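Local coordinates for Atg1 tMIT (Kluyveromyces marxianus, PDB 4P1N), which forms the tandem MIT region of a serine/threonine protein kinase that is essential in autophagy, where it is required for the formation of autophagosomes, at residues P12-L17 / N140-W145; Y25-M30 / Y189-D194; R197-L202 / L214-S219. One frame throughout, in Å; residues are numbered along the deposited sequence.

The three contacts illustrate how a tandem MIT unit is built from helix pairs. Contact 1 lies in the first MIT domain and contact 3 in the second; both are buried, and each is centred about 16 Å from the middle of the chain. Contact 2 joins the two domains nearer that middle and is only partly buried. It shares helix 10-33 with contact 1 and helix 184-204 with contact 3, which it touches through a probable hydrogen bond between Ala192 O and Ser219 OG. Chemistry follows place: aliphatic branches in contact 1, alanines against a tyrosine in contact 3, and the methylenes of an arginine packed on an aromatic ring at the junction.

Contact 1 (P12-L17 / N140-W145); sequences PFVESL and NILVQW
Glu15 and Leu142 mark the nearest approach of two helical backbones here, with Glu15 CA 7.6 Å from Leu142 CA. Segment 12-17 belongs to helix 10-33 and segment 140-145 to helix 137-170, and both helices run on beyond the segments. Ordinary i to i+4 bonds keep each turn regular, as from Ser16 N to Pro12 O (3.0 Å) and from Trp145 N to Ile141 O (2.9 Å). Between helices at this spacing the side chains do the touching, and one methyl group does most of it. Leu142 CD1 meets two residues of helix 10-33 at once: it lies 3.8 Å from Val14 CG1 and 3.6 Å from Glu15 CG. The approaches differ. Val14 and Leu142 both point into the interface and slide past each other in opposite directions, whereas the Glu15 chain crosses Leu142 at about a right angle and offers the flank of its methylene. Val14 holds CG1 anti to its own nitrogen (chi1 176°), and this is the branch that touches the leucine. Glu15 is extended beyond CG, which carries its carboxylate away from the leucine, where OE2 forms a salt bridge with Lys138, just ahead of segment 140-145. Val14 also packs on Ser119 and Thr123 of helix 95-129, so three helices meet around it, as expected in the bundle of an MIT domain. One turn on, at the end of the same segment as Leu142, Trp145 NE1 is hydrogen-bonded to Gln144 OE1 of the second subunit. The contact itself is thus apolar, burying 138 Å² in all, and rests on one leucine methyl lodged against a valine branch and a glutamate methylene rather than on directional bonds; the glutamate's charge is answered at the margin.

Contact 2 (Y25-M30 / Y189-D194); sequences YSFAEM and YDRALD
Arg191 NH1 forms a salt bridge with an acidic side chain on the chain of another protein; NH2 is also hydrogen-bonded outside the two segments. What faces Phe27 is instead the hydrocarbon part of the arginine. Its CG sits over one face of the Phe27 ring, 3.6 Å from the centroid and 15° off the normal, a well-formed CH-pi contact. Arg191 CB reaches the far rim, 3.4 Å from Phe27 CZ. A bend at chi2 (61°) leads the chain out past CE1, with Arg191 CD 3.9 Å from Phe27 CE1, so that the guanidinium lies beyond the ring, its plane 32° from that of the ring. Met30 adds a second, looser touch: its CE methyl stands over the centre of the guanidinium, 4.3 Å from Arg191 CZ. With an alanine at Phe27, the arginine methylenes would probably lose their aromatic support, and the side chain would be freer to turn away from its acidic mate. Helix 10-33 of the first MIT domain here meets helix 184-204 of the second, so the pair belongs to the junction between them. Met222 of helix 209-227 packs against both Phe27 and Arg191, and Leu108 of helix 95-129 adjoins Phe27, so helices from both halves contribute to the surroundings of the ring.

Contact 3 (R197-L202 / L214-S219); sequences RNAARL and LAYATS
Tyr216 turns its CG anti to the carbonyl carbon and beside its own nitrogen (chi1 -66°), and from a CB that does not aim at the other helix this rotation carries the ring across to Ala199 and Ala200. One face of the ring then receives the methyl of Ala199. Ala199 CB stands 4.0 Å from the ring centroid and 22° off the normal, a CH-pi contact displaced toward the rim, where the nearest ring atom is Tyr216 CE1 at 3.7 Å. The phenol end passes alongside the next residue, bringing Tyr216 OH to 3.4 Å from Ala200 CA, a van der Waals contact with the backbone. The hydroxyl finds its hydrogen bond farther on, with OE2 of Glu203, one residue beyond segment 197-202.

Ala199 serves a second partner, its CB lying 3.7 Å from Ala215 CB. With a methyl facing a methyl, the backbones can come close, and Ala199 CA lies 6.0 Å from Ala215 CA. The axes of the two segments approach to 9.1 Å and run nearly antiparallel, at 160°. Aromatic packing from the chain of another protein reaches both Ala200 and Tyr216.

Helices 184-204 and 209-227 make a helical hairpin in the second MIT domain, and this contact lies toward its turn. The third helix of the bundle, 250-273, packs on the same tyrosine through Ile263, Arg266 and Leu267, which places the ring where all three helices meet.

Contact 1 (P12-L17 / N140-W145)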
# COMPACT_ATOMS: atom_id res chain seq x y z
N PRO B 12 12.89 -0.10 6.93
CA PRO B 12 13.39 -1.10 5.98
C PRO B 12 12.91 -2.51 6.29
O PRO B 12 12.77 -3.30 5.36
CB PRO B 12 14.92 -0.99 6.10
CG PRO B 12 15.21 -0.04 7.21
CD PRO B 12 13.97 0.75 7.46
N PHE B 13 12.66 -2.83 7.56
CA PHE B 13 12.08 -4.13 7.89
C PHE B 13 10.65 -4.24 7.35
O PHE B 13 10.25 -5.28 6.83
CB PHE B 13 12.10 -4.38 9.38
CG PHE B 13 13.41 -4.95 9.88
CD1 PHE B 13 14.59 -4.21 9.81
CD2 PHE B 13 13.47 -6.22 10.45
CE1 PHE B 13 15.79 -4.73 10.27
CE2 PHE B 13 14.67 -6.74 10.92
CZ PHE B 13 15.83 -6.00 10.84
N VAL B 14 9.90 -3.15 7.46
CA VAL B 14 8.56 -3.09 6.96
C VAL B 14 8.56 -3.10 5.43
O VAL B 14 7.74 -3.76 4.85
CB VAL B 14 7.84 -1.86 7.51
CG1 VAL B 14 6.44 -1.74 6.93
CG2 VAL B 14 7.73 -1.97 9.02
N GLU B 15 9.50 -2.41 4.79
CA GLU B 15 9.59 -2.45 3.32
C GLU B 15 9.84 -3.86 2.79
O GLU B 15 9.28 -4.25 1.78
CB GLU B 15 10.70 -1.55 2.78
CG GLU B 15 10.29 -0.11 2.67
CD GLU B 15 11.42 0.79 2.19
OE1 GLU B 15 12.58 0.57 2.57
OE2 GLU B 15 11.12 1.75 1.44
N SER B 16 10.75 -4.56 3.47
CA SER B 16 11.09 -5.96 3.18
C SER B 16 9.87 -6.92 3.33
O SER B 16 9.63 -7.77 2.49
CB SER B 16 12.24 -6.38 4.13
OG SER B 16 12.56 -7.75 4.00
N LEU B 17 9.09 -6.77 4.39
CA LEU B 17 7.87 -7.53 4.53
C LEU B 17 6.87 -7.17 3.48
O LEU B 17 6.17 -8.05 3.01
CB LEU B 17 7.23 -7.34 5.92
CG LEU B 17 8.08 -8.02 6.99
CD1 LEU B 17 7.75 -7.47 8.38
CD2 LEU B 17 7.92 -9.54 6.96
N ASN B 140 4.07 5.62 7.33
CA ASN B 140 2.62 5.86 7.32
C ASN B 140 1.94 5.36 6.06
O ASN B 140 0.95 4.62 6.11
CB ASN B 140 2.30 7.34 7.47
CG ASN B 140 1.60 7.64 8.76
OD1 ASN B 140 0.56 7.06 9.07
ND2 ASN B 140 2.17 8.54 9.52
N ILE B 141 2.55 5.71 4.94
CA ILE B 141 2.04 5.28 3.64
C ILE B 141 2.03 3.76 3.57
O ILE B 141 0.99 3.16 3.29
CB ILE B 141 2.79 5.96 2.49
CG1 ILE B 141 2.30 7.41 2.38
CG2 ILE B 141 2.55 5.23 1.17
CD1 ILE B 141 3.14 8.33 1.50
N LEU B 142 3.17 3.13 3.89
CA LEU B 142 3.29 1.68 3.84
C LEU B 142 2.27 0.99 4.67
O LEU B 142 1.70 -0.03 4.25
CB LEU B 142 4.65 1.20 4.34
CG LEU B 142 5.75 1.13 3.32
CD1 LEU B 142 7.00 0.59 3.99
CD2 LEU B 142 5.38 0.20 2.18
N VAL B 143 2.09 1.49 5.88
CA VAL B 143 1.15 0.91 6.79
C VAL B 143 -0.29 1.07 6.31
O VAL B 143 -1.06 0.12 6.42
CB VAL B 143 1.35 1.45 8.22
CG1 VAL B 143 0.23 0.98 9.14
CG2 VAL B 143 2.71 0.98 8.75
N GLN B 144 -0.67 2.24 5.79
CA GLN B 144 -1.96 2.34 5.08
C GLN B 144 -2.13 1.28 3.99
O GLN B 144 -3.17 0.58 3.94
CB GLN B 144 -2.19 3.74 4.55
CG GLN B 144 -2.40 4.73 5.70
CD GLN B 144 -2.60 6.13 5.23
OE1 GLN B 144 -2.46 6.42 4.04
NE2 GLN B 144 -2.94 7.05 6.16
N TRP B 145 -1.08 1.10 3.17
CA TRP B 145 -1.09 0.06 2.15
C TRP B 145 -1.28 -1.34 2.70
O TRP B 145 -2.11 -2.10 2.20
CB TRP B 145 0.18 0.13 1.30
CG TRP B 145 0.20 -0.84 0.16
CD1 TRP B 145 -0.39 -0.72 -1.10
CD2 TRP B 145 0.80 -2.15 0.20
NE1 TRP B 145 -0.13 -1.88 -1.83
CE2 TRP B 145 0.60 -2.75 -1.05
CE3 TRP B 145 1.54 -2.83 1.15
CZ2 TRP B 145 1.09 -4.04 -1.35
CZ3 TRP B 145 2.06 -4.09 0.84
CH2 TRP B 145 1.82 -4.68 -0.39

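Contact 2 (Y25-M30 / Y189-D194)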
# COMPACT_ATOMS: atom_id res chain seq x y z
N TYR B 25 0.65 -11.57 -2.75
CA TYR B 25 -0.62 -11.04 -3.14
C TYR B 25 -0.79 -11.12 -4.65
O TYR B 25 -1.88 -11.50 -5.13
CB TYR B 25 -0.78 -9.62 -2.61
CG TYR B 25 -1.86 -8.78 -3.26
CD1 TYR B 25 -3.13 -8.82 -2.80
CD2 TYR B 25 -1.57 -7.91 -4.36
CE1 TYR B 25 -4.12 -8.09 -3.39
CE2 TYR B 25 -2.57 -7.15 -4.95
CZ TYR B 25 -3.84 -7.21 -4.44
OH TYR B 25 -4.87 -6.47 -4.99
N SER B 26 0.25 -10.73 -5.40
CA SER B 26 0.15 -10.74 -6.88
C SER B 26 -0.02 -12.20 -7.39
O SER B 26 -0.68 -12.43 -8.38
CB SER B 26 1.36 -10.11 -7.55
OG SER B 26 1.74 -8.89 -6.93
N PHE B 27 0.58 -13.16 -6.71
CA PHE B 27 0.41 -14.58 -7.07
C PHE B 27 -1.02 -14.97 -6.77
O PHE B 27 -1.69 -15.49 -7.65
CB PHE B 27 1.47 -15.44 -6.33
CG PHE B 27 1.53 -16.90 -6.71
CD1 PHE B 27 1.05 -17.39 -7.93
CD2 PHE B 27 2.16 -17.80 -5.85
CE1 PHE B 27 1.18 -18.75 -8.27
CE2 PHE B 27 2.30 -19.14 -6.17
CZ PHE B 27 1.82 -19.62 -7.40
N ALA B 28 -1.52 -14.69 -5.58
CA ALA B 28 -2.95 -14.91 -5.30
C ALA B 28 -3.88 -14.30 -6.33
O ALA B 28 -4.88 -14.94 -6.74
CB ALA B 28 -3.35 -14.41 -3.92
N GLU B 29 -3.61 -13.07 -6.71
CA GLU B 29 -4.44 -12.38 -7.71
C GLU B 29 -4.40 -12.99 -9.10
O GLU B 29 -5.39 -12.93 -9.82
CB GLU B 29 -4.02 -10.92 -7.86
CG GLU B 29 -4.34 -10.07 -6.67
CD GLU B 29 -5.77 -9.58 -6.70
OE1 GLU B 29 -6.08 -8.84 -7.67
OE2 GLU B 29 -6.59 -9.92 -5.78
N MET B 30 -3.25 -13.54 -9.48
CA MET B 30 -3.13 -14.25 -10.74
C MET B 30 -4.01 -15.55 -10.72
O MET B 30 -4.60 -15.91 -11.70
CB MET B 30 -1.67 -14.53 -11.04
CG MET B 30 -1.41 -15.34 -12.30
SD MET B 30 -1.61 -17.12 -11.99
CE MET B 30 0.09 -17.62 -11.72
N TYR B 189 7.02 -22.69 -4.02
CA TYR B 189 8.27 -23.31 -4.51
C TYR B 189 8.31 -23.46 -6.02
O TYR B 189 9.24 -22.97 -6.67
CB TYR B 189 8.45 -24.65 -3.82
CG TYR B 189 9.62 -25.51 -4.27
CD1 TYR B 189 10.91 -25.19 -3.93
CD2 TYR B 189 9.40 -26.68 -4.97
CE1 TYR B 189 11.99 -26.02 -4.32
CE2 TYR B 189 10.45 -27.51 -5.34
CZ TYR B 189 11.74 -27.18 -5.02
OH TYR B 189 12.77 -28.02 -5.42
N ASP B 190 7.30 -24.12 -6.57
CA ASP B 190 7.17 -24.29 -8.03
C ASP B 190 7.12 -22.96 -8.76
O ASP B 190 7.76 -22.80 -9.81
CB ASP B 190 5.91 -25.07 -8.39
CG ASP B 190 5.95 -26.51 -7.91
OD1 ASP B 190 7.04 -26.96 -7.54
OD2 ASP B 190 4.91 -27.20 -7.87
N ARG B 191 6.35 -22.01 -8.21
CA ARG B 191 6.19 -20.73 -8.85
C ARG B 191 7.51 -19.95 -8.84
O ARG B 191 7.91 -19.37 -9.85
CB ARG B 191 5.08 -19.94 -8.18
CG ARG B 191 4.88 -18.51 -8.72
CD ARG B 191 4.52 -18.56 -10.19
NE ARG B 191 4.24 -17.21 -10.67
CZ ARG B 191 4.30 -16.85 -11.95
NH1 ARG B 191 4.60 -17.75 -12.89
NH2 ARG B 191 4.06 -15.58 -12.28
N ALA B 192 8.20 -19.94 -7.71
CA ALA B 192 9.50 -19.24 -7.64
C ALA B 192 10.55 -19.79 -8.63
O ALA B 192 11.29 -19.05 -9.23
CB ALA B 192 10.05 -19.29 -6.24
N LEU B 193 10.62 -21.11 -8.75
CA LEU B 193 11.57 -21.77 -9.64
C LEU B 193 11.19 -21.58 -11.11
O LEU B 193 12.06 -21.40 -11.94
CB LEU B 193 11.72 -23.26 -9.29
CG LEU B 193 12.77 -23.57 -8.21
CD1 LEU B 193 12.82 -22.58 -7.07
CD2 LEU B 193 12.61 -24.95 -7.62
N ASP B 194 9.89 -21.60 -11.44
CA ASP B 194 9.44 -21.25 -12.80
C ASP B 194 9.85 -19.84 -13.19
O ASP B 194 10.32 -19.62 -14.29
CB ASP B 194 7.92 -21.30 -12.93
CG ASP B 194 7.37 -22.69 -12.87
OD1 ASP B 194 8.08 -23.67 -13.13
OD2 ASP B 194 6.17 -22.78 -12.57

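Contact 3 (R197-L202 / L214-S219)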
# COMPACT_ATOMS: atom_id res chain seq x y z
N ARG B 197 13.59 -19.85 -13.77
CA ARG B 197 13.88 -20.61 -14.96
C ARG B 197 13.56 -19.77 -16.19
O ARG B 197 14.38 -19.67 -17.07
CB ARG B 197 13.08 -21.91 -14.98
CG ARG B 197 13.39 -22.78 -16.19
CD ARG B 197 12.44 -23.96 -16.29
NE ARG B 197 11.13 -23.53 -16.77
CZ ARG B 197 9.98 -23.65 -16.11
NH1 ARG B 197 9.92 -24.23 -14.92
NH2 ARG B 197 8.86 -23.19 -16.67
N ASN B 198 12.36 -19.19 -16.24
CA ASN B 198 12.01 -18.24 -17.31
C ASN B 198 12.96 -17.02 -17.39
O ASN B 198 13.25 -16.54 -18.48
CB ASN B 198 10.57 -17.71 -17.12
CG ASN B 198 9.48 -18.73 -17.49
OD1 ASN B 198 8.34 -18.57 -17.07
ND2 ASN B 198 9.81 -19.72 -18.26
N ALA B 199 13.40 -16.48 -16.25
CA ALA B 199 14.32 -15.33 -16.28
C ALA B 199 15.67 -15.67 -16.94
O ALA B 199 16.23 -14.84 -17.66
CB ALA B 199 14.55 -14.80 -14.88
N ALA B 200 16.17 -16.87 -16.67
CA ALA B 200 17.43 -17.34 -17.20
C ALA B 200 17.38 -17.63 -18.71
O ALA B 200 18.34 -17.29 -19.43
CB ALA B 200 17.86 -18.59 -16.44
N ARG B 201 16.30 -18.25 -19.19
CA ARG B 201 16.07 -18.40 -20.64
C ARG B 201 15.99 -17.02 -21.29
O ARG B 201 16.60 -16.77 -22.32
CB ARG B 201 14.80 -19.20 -20.91
N LEU B 202 15.28 -16.11 -20.65
CA LEU B 202 15.20 -14.74 -21.13
C LEU B 202 16.60 -14.11 -21.21
O LEU B 202 17.00 -13.56 -22.26
CB LEU B 202 14.33 -13.89 -20.23
CG LEU B 202 13.60 -12.76 -20.95
CD1 LEU B 202 12.20 -13.23 -21.32
CD2 LEU B 202 13.49 -11.51 -20.10
N LEU B 214 14.23 -8.25 -11.84
CA LEU B 214 13.02 -8.27 -11.05
C LEU B 214 12.49 -9.68 -10.88
O LEU B 214 12.03 -10.03 -9.80
CB LEU B 214 11.98 -7.38 -11.70
CG LEU B 214 10.84 -7.09 -10.72
CD1 LEU B 214 10.81 -5.60 -10.42
CD2 LEU B 214 9.53 -7.58 -11.30
N ALA B 215 12.57 -10.50 -11.93
CA ALA B 215 12.16 -11.89 -11.81
C ALA B 215 12.99 -12.65 -10.77
O ALA B 215 12.43 -13.24 -9.85
CB ALA B 215 12.19 -12.59 -13.15
N TYR B 216 14.31 -12.60 -10.86
CA TYR B 216 15.12 -13.27 -9.84
C TYR B 216 14.77 -12.75 -8.44
O TYR B 216 14.66 -13.53 -7.51
CB TYR B 216 16.60 -13.08 -10.08
CG TYR B 216 17.16 -13.72 -11.33
CD1 TYR B 216 16.95 -15.06 -11.59
CD2 TYR B 216 17.94 -12.99 -12.21
CE1 TYR B 216 17.47 -15.65 -12.71
CE2 TYR B 216 18.48 -13.57 -13.34
CZ TYR B 216 18.23 -14.90 -13.59
OH TYR B 216 18.76 -15.50 -14.70
N ALA B 217 14.64 -11.44 -8.29
CA ALA B 217 14.38 -10.86 -6.97
C ALA B 217 13.02 -11.39 -6.46
O ALA B 217 12.85 -11.72 -5.26
CB ALA B 217 14.39 -9.33 -7.04
N THR B 218 12.07 -11.49 -7.38
CA THR B 218 10.75 -12.05 -7.05
C THR B 218 10.83 -13.48 -6.55
O THR B 218 10.24 -13.79 -5.51
CB THR B 218 9.78 -11.95 -8.22
OG1 THR B 218 9.66 -10.58 -8.61
CG2 THR B 218 8.40 -12.53 -7.85
N SER B 219 11.58 -14.34 -7.25
CA SER B 219 11.80 -15.71 -6.79
C SER B 219 12.42 -15.76 -5.43
O SER B 219 12.14 -16.65 -4.64
CB SER B 219 12.73 -16.48 -7.70
OG SER B 219 12.19 -16.65 -8.98